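Local atomic coordinates of ATPase associated with various cellular activities, AAA_5 (Staphylothermus marinus, PDB entry 6N0S), a protein that probably hydrolyses ATP as the motor of an McrB-type restriction system and probably binds nucleic acid through its N-terminal EVE-like domain, which this chain comprises. Residues 34-39 with 128-133; 13-18 with 163-168; 4-9 with 41-46. All coordinates share one frame; numbering follows the deposited sequence.

Contact 1 (34-39 with 128-133); sequences MIKKHA and RSDRFF
Selenomethionine Met34 reaches between Phe132 and Asp130: its SE sits 3.6 Å from Asp130 OD2, and its terminal CE, turned by the bend at chi3 (-52°), lies 3.6 Å from Phe132 CZ. Nearer the backbone, Met34 CB packs on Phe132 CE2, while CG stands anti to the backbone N and lies near Arg131 O. One residue on, the Ile35 N-H gives a nearly straight hydrogen bond to Arg131 O, with N and O 3.0 Å apart and 172° at the hydrogen. Ile35 CG1 comes in at the edge of the Phe133 ring, in its plane, 3.9 Å from CD2, while CD1 reaches over the backbone of Phe132.

This is where an outer strand of a three-stranded antiparallel sheet ends. Met34, last in strand 30-34, forms a non-hydrogen-bonded pair with Phe132 of the central strand, and both side chains lie on the same face, where Ile124 of helix 110-124 touches them. The chain then curls into the short 3-10 turn 35-37, and His38 stands at the N-cap position of helix 39-52.

A water bridges the two segments beyond the last backbone bond, accepting from Lys36 N at 3.1 Å and from Arg131 N. Farther out, Lys36 NZ makes a salt bridge with Asp130 OD1 at 3.3 Å, a weak hydrogen bond at an exposed lysine whose chain runs extended beyond CG. The firmer partner of this carboxylate is the backbone N of Ser127, bound to OD2, which helps to fix how the aspartate is turned beside the selenium. The Phe133 ring stacks with Tyr42 of helix 39-52.

Contact 2 (13-18 with 163-168); sequences WVEINN and GRYLVP
From Trp13 to Glu15 the chain runs antiparallel to Leu166-Pro168, the short strand axes approaching to 4.5 Å with 154° between their directions. This is the edge of the mixed five-stranded sheet at the centre of the EVE domain, a PUA-like fold: strand 166-169 is outermost, and 12-17 lies between it and strand 54-61.

Val14 and Val167 form the hydrogen-bonded pair, Val14 N giving to Val167 O at 2.7 Å and Val167 N to Val14 O at 2.9 Å. A third rung follows where Ile16 N meets Tyr165 O at 2.8 Å, just before the regular strand begins. On the face carrying these valines, Val14 CB packs on Val167 CG2. Ile16 crosses Val167 at about a right angle, its CD1 3.9 Å from Val167 CG2.

Trp13, Glu15, Leu166 and Pro168 occupy the other face. Trp13 CG lies anti to the carbonyl carbon, and chi2 (69°) turns the indole plane so that Pro168 covers one of its faces: Pro168 CB stands 3.9 Å from the centroid of the six-membered ring, only 5° off the normal, a clear CH-pi contact. Trp13 NE1 is bonded to Ser10 O, which helps to keep the indole from turning.

Glu15 and Tyr165 lie side by side, pointing the same way, with the glutamate CG against the ring at CE1. Leu166 CD2 sits over one face of that ring, toward its rim. The buried carboxylate is well supplied with donors: OE1 accepts from His59 ND1 and, from above the carboxylate plane, from Asn17 ND2 at 3.2 Å. Its other oxygen, OE2, receives the hydroxyl of Tyr165 on the anti lone pair, with OH 2.7 Å away.

Contact 3 (4-9 with 41-46); sequences NKILGF and EYRGIR
The guanidinium of Arg43 has Asn4 CB over one face, 3.1 Å above its plane and displaced toward the rim, and the carbonyl of Lys5 at its edge. Two nitrogens grip that single oxygen side-on. Arg43 NE is 2.9 Å from Lys5 O with 157° at the hydrogen, and NH2 is 3.2 Å from the same oxygen with a more bent 140°. The oxygen lies close to the guanidinium plane, and NH2 meets it on a lone pair. Arg43 CG is anti to the backbone N (chi1 -163°), and the chain then bends at the next two torsions, passing Ile6 CG2 before turning its NE-NH2 side to the carbonyl. An alanine here would probably leave Lys5 O without both of these donors and Asn4 CB without the flat surface beneath it, so that the start of the chain could move more freely.

The contact fastens the N-terminal run ahead of strand 12-17 to helix 39-52. Gly44 lets the two backbones come close: Gly8 O lies 3.5 Å from Gly44 CA, and a beta carbon at this position would collide with that oxygen. Ile6 CG2 rests on the helix backbone at the same place, 3.6 Å from Gly44 N.

Leu7 lies alongside Glu41, its CD2 3.6 Å from Glu41 CG, so the leucine meets the aliphatic part of the acid. The carboxylate beyond serves the C-terminal strand region, OE1 taking the backbone N-H groups of Tyr165 and Leu166 and OE2 pairing with Arg164.

Arg43 thus spends its bonds across this contact on a neutral backbone oxygen, and its positive charge would probably polarise the Lys5 peptide and strengthen the grip.

Overall arrangement
The segments follow the chain as 4-9, 13-18, 34-39, 41-46, 128-133 and 163-168, so contact 1 is nested within the loop closed by contact 2, while contact 3 alternates with both. Their centres are close: about 12 Å between contacts 2 and 3, 14 Å between 1 and 3, and 16 Å between 1 and 2. Helix 39-52 joins them. Contact 1 leads into it from the three-stranded sheet, contact 3 lies on it, and through Glu41 and Gly44 it meets contact 2 in the five-stranded sheet. Phe133 touches Tyr165 and Tyr42, linking all three, so the N-terminal run, both sheets and the last strand pack together in one EVE-like domain.

Contact 1 (34-39 with 128-133)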
loop_
_atom_site.group_PDB
_atom_site.type_symbol
_atom_site.label_atom_id
_atom_site.label_comp_id
_atom_site.label_asym_id
_atom_site.label_seq_id
_atom_site.Cartn_x
_atom_site.Cartn_y
_atom_site.Cartn_z
HETATM N N MSE A 34 5.334 -9.437 0.268
HETATM C CA MSE A 34 6.428 -10.367 0.280
HETATM C C MSE A 34 7.641 -9.692 -0.319
HETATM O O MSE A 34 7.573 -9.196 -1.427
HETATM C CB MSE A 34 6.083 -11.623 -0.523
HETATM C CG MSE A 34 7.194 -12.683 -0.534
HETATM SE SE MSE A 34 6.661 -14.280 -1.596
HETATM C CE MSE A 34 5.070 -14.594 -0.785
ATOM N N ILE A 35 8.746 -9.723 0.425
ATOM C CA ILE A 35 9.904 -8.913 0.098
ATOM C C ILE A 35 10.430 -9.279 -1.288
ATOM O O ILE A 35 10.556 -8.414 -2.158
ATOM C CB ILE A 35 10.966 -9.059 1.200
ATOM C CG1 ILE A 35 10.463 -8.373 2.470
ATOM C CG2 ILE A 35 12.320 -8.474 0.768
ATOM C CD1 ILE A 35 11.339 -8.552 3.721
ATOM N N LYS A 36 10.659 -10.575 -1.545
ATOM C CA LYS A 36 11.249 -10.989 -2.822
ATOM C C LYS A 36 10.347 -10.692 -4.012
ATOM O O LYS A 36 10.823 -10.690 -5.151
ATOM C CB LYS A 36 11.595 -12.486 -2.805
ATOM C CG LYS A 36 10.391 -13.425 -2.870
ATOM C CD LYS A 36 10.762 -14.901 -2.661
ATOM C CE LYS A 36 9.784 -15.846 -3.408
ATOM N NZ LYS A 36 10.157 -17.294 -3.334
ATOM N N LYS A 37 9.077 -10.395 -3.786
ATOM C CA LYS A 37 8.211 -9.954 -4.872
ATOM C C LYS A 37 8.266 -8.447 -5.127
ATOM O O LYS A 37 7.838 -8.007 -6.195
ATOM C CB LYS A 37 6.754 -10.328 -4.594
ATOM C CG LYS A 37 6.470 -11.819 -4.590
ATOM C CD LYS A 37 6.054 -12.324 -5.988
ATOM C CE LYS A 37 5.797 -13.839 -6.033
ATOM N NZ LYS A 37 4.606 -14.252 -5.217
ATOM N N HIS A 38 8.717 -7.642 -4.170
ATOM C CA HIS A 38 8.664 -6.188 -4.324
ATOM C C HIS A 38 9.939 -5.574 -3.781
ATOM O O HIS A 38 9.933 -4.602 -3.021
ATOM C CB HIS A 38 7.420 -5.629 -3.644
ATOM C CG HIS A 38 6.163 -6.194 -4.196
ATOM N ND1 HIS A 38 5.653 -5.809 -5.417
ATOM C CD2 HIS A 38 5.353 -7.175 -3.738
ATOM C CE1 HIS A 38 4.558 -6.505 -5.668
ATOM N NE2 HIS A 38 4.358 -7.338 -4.666
ATOM N N ALA A 39 11.072 -6.176 -4.146
ATOM C CA ALA A 39 12.306 -5.870 -3.437
ATOM C C ALA A 39 12.711 -4.419 -3.636
ATOM O O ALA A 39 13.058 -3.729 -2.675
ATOM C CB ALA A 39 13.432 -6.798 -3.898
ATOM N N ARG A 128 7.584 -21.529 3.626
ATOM C CA ARG A 128 8.008 -21.368 5.013
ATOM C C ARG A 128 9.144 -20.363 5.139
ATOM O O ARG A 128 9.259 -19.684 6.167
ATOM C CB ARG A 128 8.432 -22.722 5.598
ATOM C CG ARG A 128 7.594 -23.910 5.102
ATOM C CD ARG A 128 7.526 -25.083 6.099
ATOM N NE ARG A 128 6.366 -25.941 5.816
ATOM C CZ ARG A 128 5.108 -25.631 6.131
ATOM N NH1 ARG A 128 4.842 -24.486 6.746
ATOM N NH2 ARG A 128 4.111 -26.461 5.829
ATOM N N SER A 129 9.987 -20.254 4.112
ATOM C CA SER A 129 11.120 -19.346 4.139
ATOM C C SER A 129 10.780 -17.921 3.705
ATOM O O SER A 129 11.540 -16.995 4.024
ATOM C CB SER A 129 12.226 -19.890 3.225
ATOM O OG SER A 129 11.653 -20.555 2.112
ATOM N N ASP A 130 9.679 -17.714 2.989
ATOM C CA ASP A 130 9.391 -16.388 2.452
ATOM C C ASP A 130 9.222 -15.390 3.586
ATOM O O ASP A 130 8.601 -15.688 4.607
ATOM C CB ASP A 130 8.133 -16.416 1.584
ATOM C CG ASP A 130 8.319 -17.199 0.293
ATOM O OD1 ASP A 130 9.475 -17.444 -0.083
ATOM O OD2 ASP A 130 7.308 -17.557 -0.354
ATOM N N ARG A 131 9.773 -14.197 3.395
ATOM C CA ARG A 131 9.735 -13.117 4.364
ATOM C C ARG A 131 8.874 -11.968 3.862
ATOM O O ARG A 131 8.784 -11.713 2.655
ATOM C CB ARG A 131 11.135 -12.559 4.633
ATOM C CG ARG A 131 12.229 -13.604 4.770
ATOM C CD ARG A 131 11.958 -14.484 5.969
ATOM N NE ARG A 131 11.928 -13.674 7.186
ATOM C CZ ARG A 131 11.347 -14.040 8.321
ATOM N NH1 ARG A 131 10.720 -15.205 8.411
ATOM N NH2 ARG A 131 11.375 -13.224 9.360
ATOM N N PHE A 132 8.348 -11.212 4.814
ATOM C CA PHE A 132 7.317 -10.208 4.591
ATOM C C PHE A 132 7.704 -8.915 5.291
ATOM O O PHE A 132 8.284 -8.948 6.376
ATOM C CB PHE A 132 5.946 -10.713 5.115
ATOM C CG PHE A 132 5.363 -11.777 4.276
ATOM C CD1 PHE A 132 5.710 -13.106 4.463
ATOM C CD2 PHE A 132 4.498 -11.451 3.266
ATOM C CE1 PHE A 132 5.217 -14.080 3.635
ATOM C CE2 PHE A 132 3.970 -12.441 2.443
ATOM C CZ PHE A 132 4.340 -13.744 2.619
ATOM N N PHE A 133 7.403 -7.783 4.660
ATOM C CA PHE A 133 7.554 -6.478 5.281
ATOM C C PHE A 133 6.196 -5.960 5.744
ATOM O O PHE A 133 5.146 -6.350 5.216
ATOM C CB PHE A 133 8.225 -5.461 4.328
ATOM C CG PHE A 133 7.409 -5.091 3.114
ATOM C CD1 PHE A 133 6.464 -4.083 3.170
ATOM C CD2 PHE A 133 7.622 -5.721 1.910
ATOM C CE1 PHE A 133 5.740 -3.726 2.036
ATOM C CE2 PHE A 133 6.895 -5.372 0.782
ATOM C CZ PHE A 133 5.959 -4.375 0.851
HETATM O O HOH W 1 10.219 -12.847 0.522
#

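Contact 2 (13-18 with 163-168)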
loop_
_atom_site.group_PDB
_atom_site.type_symbol
_atom_site.label_atom_id
_atom_site.label_comp_id
_atom_site.label_asym_id
_atom_site.label_seq_id
_atom_site.Cartn_x
_atom_site.Cartn_y
_atom_site.Cartn_z
ATOM N N TRP A 13 4.274 8.277 -2.205
ATOM C CA TRP A 13 4.159 6.953 -2.814
ATOM C C TRP A 13 2.690 6.616 -2.976
ATOM O O TRP A 13 1.829 7.156 -2.261
ATOM C CB TRP A 13 4.866 5.853 -1.977
ATOM C CG TRP A 13 6.356 5.973 -1.979
ATOM C CD1 TRP A 13 7.096 6.942 -1.396
ATOM C CD2 TRP A 13 7.288 5.088 -2.631
ATOM N NE1 TRP A 13 8.438 6.716 -1.637
ATOM C CE2 TRP A 13 8.572 5.580 -2.390
ATOM C CE3 TRP A 13 7.146 3.919 -3.371
ATOM C CZ2 TRP A 13 9.717 4.944 -2.885
ATOM C CZ3 TRP A 13 8.248 3.285 -3.824
ATOM C CH2 TRP A 13 9.528 3.801 -3.605
ATOM N N VAL A 14 2.404 5.741 -3.946
ATOM C CA VAL A 14 1.062 5.188 -4.175
ATOM C C VAL A 14 1.072 3.701 -3.857
ATOM O O VAL A 14 1.967 2.975 -4.281
ATOM C CB VAL A 14 0.590 5.400 -5.619
ATOM C CG1 VAL A 14 -0.721 4.648 -5.895
ATOM C CG2 VAL A 14 0.390 6.888 -5.915
ATOM N N GLU A 15 0.085 3.259 -3.110
ATOM C CA GLU A 15 -0.171 1.841 -2.891
ATOM C C GLU A 15 -1.209 1.391 -3.916
ATOM O O GLU A 15 -2.322 1.940 -3.963
ATOM C CB GLU A 15 -0.688 1.591 -1.466
ATOM C CG GLU A 15 -0.909 0.104 -1.143
ATOM C CD GLU A 15 -1.856 -0.189 0.027
ATOM O OE1 GLU A 15 -2.883 0.493 0.187
ATOM O OE2 GLU A 15 -1.560 -1.125 0.793
ATOM N N ILE A 16 -0.866 0.366 -4.696
ATOM C CA ILE A 16 -1.727 -0.171 -5.742
ATOM C C ILE A 16 -2.415 -1.452 -5.242
ATOM O O ILE A 16 -1.748 -2.418 -4.856
ATOM C CB ILE A 16 -0.913 -0.422 -7.016
ATOM C CG1 ILE A 16 -0.327 0.903 -7.509
ATOM C CG2 ILE A 16 -1.810 -1.013 -8.108
ATOM C CD1 ILE A 16 0.770 0.721 -8.392
ATOM N N ASN A 17 -3.741 -1.442 -5.217
ATOM C CA ASN A 17 -4.586 -2.570 -4.793
ATOM C C ASN A 17 -5.308 -3.070 -6.050
ATOM O O ASN A 17 -6.346 -2.540 -6.443
ATOM C CB ASN A 17 -5.550 -2.124 -3.708
ATOM C CG ASN A 17 -4.834 -1.650 -2.444
ATOM O OD1 ASN A 17 -4.492 -2.450 -1.594
ATOM N ND2 ASN A 17 -4.602 -0.337 -2.330
ATOM N N ASN A 18 -4.695 -4.039 -6.728
ATOM C CA ASN A 18 -5.120 -4.484 -8.049
ATOM C C ASN A 18 -5.834 -5.828 -8.063
ATOM O O ASN A 18 -6.205 -6.299 -9.137
ATOM C CB ASN A 18 -3.901 -4.600 -8.961
ATOM C CG ASN A 18 -4.030 -3.765 -10.201
ATOM O OD1 ASN A 18 -4.431 -2.597 -10.150
ATOM N ND2 ASN A 18 -3.707 -4.366 -11.342
ATOM N N GLY A 163 2.098 -4.571 -12.443
ATOM C CA GLY A 163 2.712 -5.533 -11.545
ATOM C C GLY A 163 3.344 -4.956 -10.307
ATOM O O GLY A 163 4.155 -5.637 -9.666
ATOM N N ARG A 164 3.057 -3.706 -9.975
ATOM C CA ARG A 164 3.662 -3.064 -8.820
ATOM C C ARG A 164 2.701 -3.047 -7.652
ATOM O O ARG A 164 1.492 -3.047 -7.832
ATOM C CB ARG A 164 4.047 -1.623 -9.153
ATOM C CG ARG A 164 5.009 -1.489 -10.337
ATOM C CD ARG A 164 6.376 -1.874 -9.969
ATOM N NE ARG A 164 7.302 -1.628 -11.072
ATOM C CZ ARG A 164 8.599 -1.923 -11.003
ATOM N NH1 ARG A 164 9.100 -2.473 -9.885
ATOM N NH2 ARG A 164 9.392 -1.702 -12.047
ATOM N N TYR A 165 3.259 -2.932 -6.450
ATOM C CA TYR A 165 2.479 -2.711 -5.243
ATOM C C TYR A 165 2.664 -1.301 -4.695
ATOM O O TYR A 165 1.687 -0.640 -4.355
ATOM C CB TYR A 165 2.849 -3.764 -4.166
ATOM C CG TYR A 165 2.206 -3.515 -2.802
ATOM C CD1 TYR A 165 0.844 -3.308 -2.669
ATOM C CD2 TYR A 165 2.983 -3.478 -1.653
ATOM C CE1 TYR A 165 0.284 -3.070 -1.439
ATOM C CE2 TYR A 165 2.432 -3.230 -0.430
ATOM C CZ TYR A 165 1.080 -3.032 -0.325
ATOM O OH TYR A 165 0.521 -2.778 0.900
ATOM N N LEU A 166 3.892 -0.812 -4.607
ATOM C CA LEU A 166 4.172 0.551 -4.163
ATOM C C LEU A 166 4.985 1.277 -5.221
ATOM O O LEU A 166 6.022 0.767 -5.656
ATOM C CB LEU A 166 4.938 0.547 -2.852
ATOM C CG LEU A 166 4.212 -0.116 -1.702
ATOM C CD1 LEU A 166 5.163 -0.436 -0.529
ATOM C CD2 LEU A 166 3.100 0.809 -1.275
ATOM N N VAL A 167 4.511 2.448 -5.646
ATOM C CA VAL A 167 5.261 3.217 -6.637
ATOM C C VAL A 167 5.466 4.650 -6.156
ATOM O O VAL A 167 4.580 5.228 -5.503
ATOM C CB VAL A 167 4.558 3.197 -8.008
ATOM C CG1 VAL A 167 4.550 1.760 -8.594
ATOM C CG2 VAL A 167 3.138 3.732 -7.879
ATOM N N PRO A 168 6.608 5.247 -6.475
ATOM C CA PRO A 168 6.884 6.637 -6.118
ATOM C C PRO A 168 6.187 7.574 -7.083
ATOM O O PRO A 168 6.055 7.266 -8.265
ATOM C CB PRO A 168 8.416 6.715 -6.285
ATOM C CG PRO A 168 8.659 5.834 -7.437
ATOM C CD PRO A 168 7.673 4.700 -7.335
#

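Contact 3 (4-9 with 41-46)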
loop_
_atom_site.group_PDB
_atom_site.type_symbol
_atom_site.label_atom_id
_atom_site.label_comp_id
_atom_site.label_asym_id
_atom_site.label_seq_id
_atom_site.Cartn_x
_atom_site.Cartn_y
_atom_site.Cartn_z
ATOM N N ASN A 4 21.692 -1.434 -3.503
ATOM C CA ASN A 4 20.907 -2.193 -4.443
ATOM C C ASN A 4 19.880 -1.269 -5.056
ATOM O O ASN A 4 19.765 -0.094 -4.695
ATOM C CB ASN A 4 20.252 -3.371 -3.750
ATOM C CG ASN A 4 21.243 -4.326 -3.238
ATOM O OD1 ASN A 4 21.966 -4.969 -4.010
ATOM N ND2 ASN A 4 21.320 -4.424 -1.926
ATOM N N LYS A 5 19.105 -1.803 -5.971
ATOM C CA LYS A 5 18.270 -0.939 -6.757
ATOM C C LYS A 5 17.023 -0.577 -5.967
ATOM O O LYS A 5 16.523 -1.361 -5.143
ATOM C CB LYS A 5 17.942 -1.559 -8.113
ATOM C CG LYS A 5 17.597 -3.025 -8.200
ATOM C CD LYS A 5 17.850 -3.476 -9.661
ATOM C CE LYS A 5 17.009 -4.692 -10.100
ATOM N NZ LYS A 5 17.518 -5.335 -11.389
ATOM N N ILE A 6 16.584 0.662 -6.171
ATOM C CA ILE A 6 15.333 1.173 -5.636
ATOM C C ILE A 6 14.480 1.616 -6.807
ATOM O O ILE A 6 14.997 2.159 -7.790
ATOM C CB ILE A 6 15.591 2.324 -4.658
ATOM C CG1 ILE A 6 16.428 3.427 -5.330
ATOM C CG2 ILE A 6 16.387 1.798 -3.429
ATOM C CD1 ILE A 6 16.541 4.684 -4.489
ATOM N N LEU A 7 13.184 1.366 -6.711
ATOM C CA LEU A 7 12.276 1.808 -7.752
ATOM C C LEU A 7 12.260 3.327 -7.829
ATOM O O LEU A 7 12.212 3.904 -8.921
ATOM C CB LEU A 7 10.874 1.263 -7.504
ATOM C CG LEU A 7 9.864 1.624 -8.580
ATOM C CD1 LEU A 7 10.376 1.125 -9.929
ATOM C CD2 LEU A 7 8.505 1.040 -8.277
ATOM N N GLY A 8 12.325 3.988 -6.684
ATOM C CA GLY A 8 12.398 5.435 -6.679
ATOM C C GLY A 8 12.731 5.919 -5.288
ATOM O O GLY A 8 12.969 5.131 -4.363
ATOM N N PHE A 9 12.717 7.239 -5.169
ATOM C CA PHE A 9 13.123 7.968 -3.968
ATOM C C PHE A 9 12.162 9.150 -3.869
ATOM O O PHE A 9 12.131 9.986 -4.771
ATOM C CB PHE A 9 14.592 8.435 -4.063
ATOM C CG PHE A 9 15.051 9.204 -2.864
ATOM C CD1 PHE A 9 15.205 8.565 -1.650
ATOM C CD2 PHE A 9 15.277 10.570 -2.935
ATOM C CE1 PHE A 9 15.599 9.261 -0.528
ATOM C CE2 PHE A 9 15.678 11.288 -1.802
ATOM C CZ PHE A 9 15.839 10.629 -0.602
ATOM N N GLU A 41 10.857 -1.906 -4.510
ATOM C CA GLU A 41 9.826 -1.040 -3.917
ATOM C C GLU A 41 10.001 -0.934 -2.413
ATOM O O GLU A 41 10.050 0.168 -1.849
ATOM C CB GLU A 41 8.450 -1.590 -4.251
ATOM C CG GLU A 41 8.132 -1.484 -5.749
ATOM C CD GLU A 41 7.191 -2.566 -6.301
ATOM O OE1 GLU A 41 6.025 -2.731 -5.818
ATOM O OE2 GLU A 41 7.627 -3.233 -7.270
ATOM N N TYR A 42 10.127 -2.074 -1.750
ATOM C CA TYR A 42 10.467 -2.074 -0.337
ATOM C C TYR A 42 11.750 -1.301 -0.071
ATOM O O TYR A 42 11.815 -0.477 0.850
ATOM C CB TYR A 42 10.603 -3.518 0.130
ATOM C CG TYR A 42 10.947 -3.680 1.596
ATOM C CD1 TYR A 42 10.291 -2.951 2.561
ATOM C CD2 TYR A 42 11.909 -4.591 2.009
ATOM C CE1 TYR A 42 10.581 -3.115 3.909
ATOM C CE2 TYR A 42 12.188 -4.775 3.357
ATOM C CZ TYR A 42 11.515 -4.030 4.298
ATOM O OH TYR A 42 11.787 -4.193 5.636
ATOM N N ARG A 43 12.810 -1.579 -0.839
ATOM C CA ARG A 43 14.063 -0.884 -0.582
ATOM C C ARG A 43 13.887 0.620 -0.788
ATOM O O ARG A 43 14.330 1.426 0.039
ATOM C CB ARG A 43 15.179 -1.474 -1.467
ATOM C CG ARG A 43 16.620 -1.157 -1.045
ATOM C CD ARG A 43 17.631 -2.308 -1.436
ATOM N NE ARG A 43 17.303 -2.830 -2.748
ATOM C CZ ARG A 43 17.082 -4.100 -3.049
ATOM N NH1 ARG A 43 17.206 -5.054 -2.156
ATOM N NH2 ARG A 43 16.736 -4.411 -4.283
ATOM N N GLY A 44 13.199 1.016 -1.860
ATOM C CA GLY A 44 12.963 2.436 -2.105
ATOM C C GLY A 44 12.154 3.121 -1.019
ATOM O O GLY A 44 12.470 4.240 -0.595
ATOM N N ILE A 45 11.064 2.495 -0.574
ATOM C CA ILE A 45 10.252 3.203 0.401
ATOM C C ILE A 45 10.959 3.242 1.758
ATOM O O ILE A 45 10.892 4.249 2.476
ATOM C CB ILE A 45 8.829 2.598 0.457
ATOM C CG1 ILE A 45 7.847 3.641 1.006
ATOM C CG2 ILE A 45 8.821 1.349 1.226
ATOM C CD1 ILE A 45 6.351 3.329 0.647
ATOM N N ARG A 46 11.665 2.171 2.127
ATOM C CA ARG A 46 12.441 2.191 3.366
ATOM C C ARG A 46 13.477 3.312 3.350
ATOM O O ARG A 46 13.625 4.053 4.329
ATOM C CB ARG A 46 13.131 0.835 3.571
ATOM C CG ARG A 46 13.184 0.325 4.999
ATOM C CD ARG A 46 13.742 -1.111 5.095
ATOM N NE ARG A 46 15.116 -1.234 4.604
ATOM C CZ ARG A 46 15.482 -1.855 3.478
ATOM N NH1 ARG A 46 14.579 -2.443 2.689
ATOM N NH2 ARG A 46 16.764 -1.898 3.143
#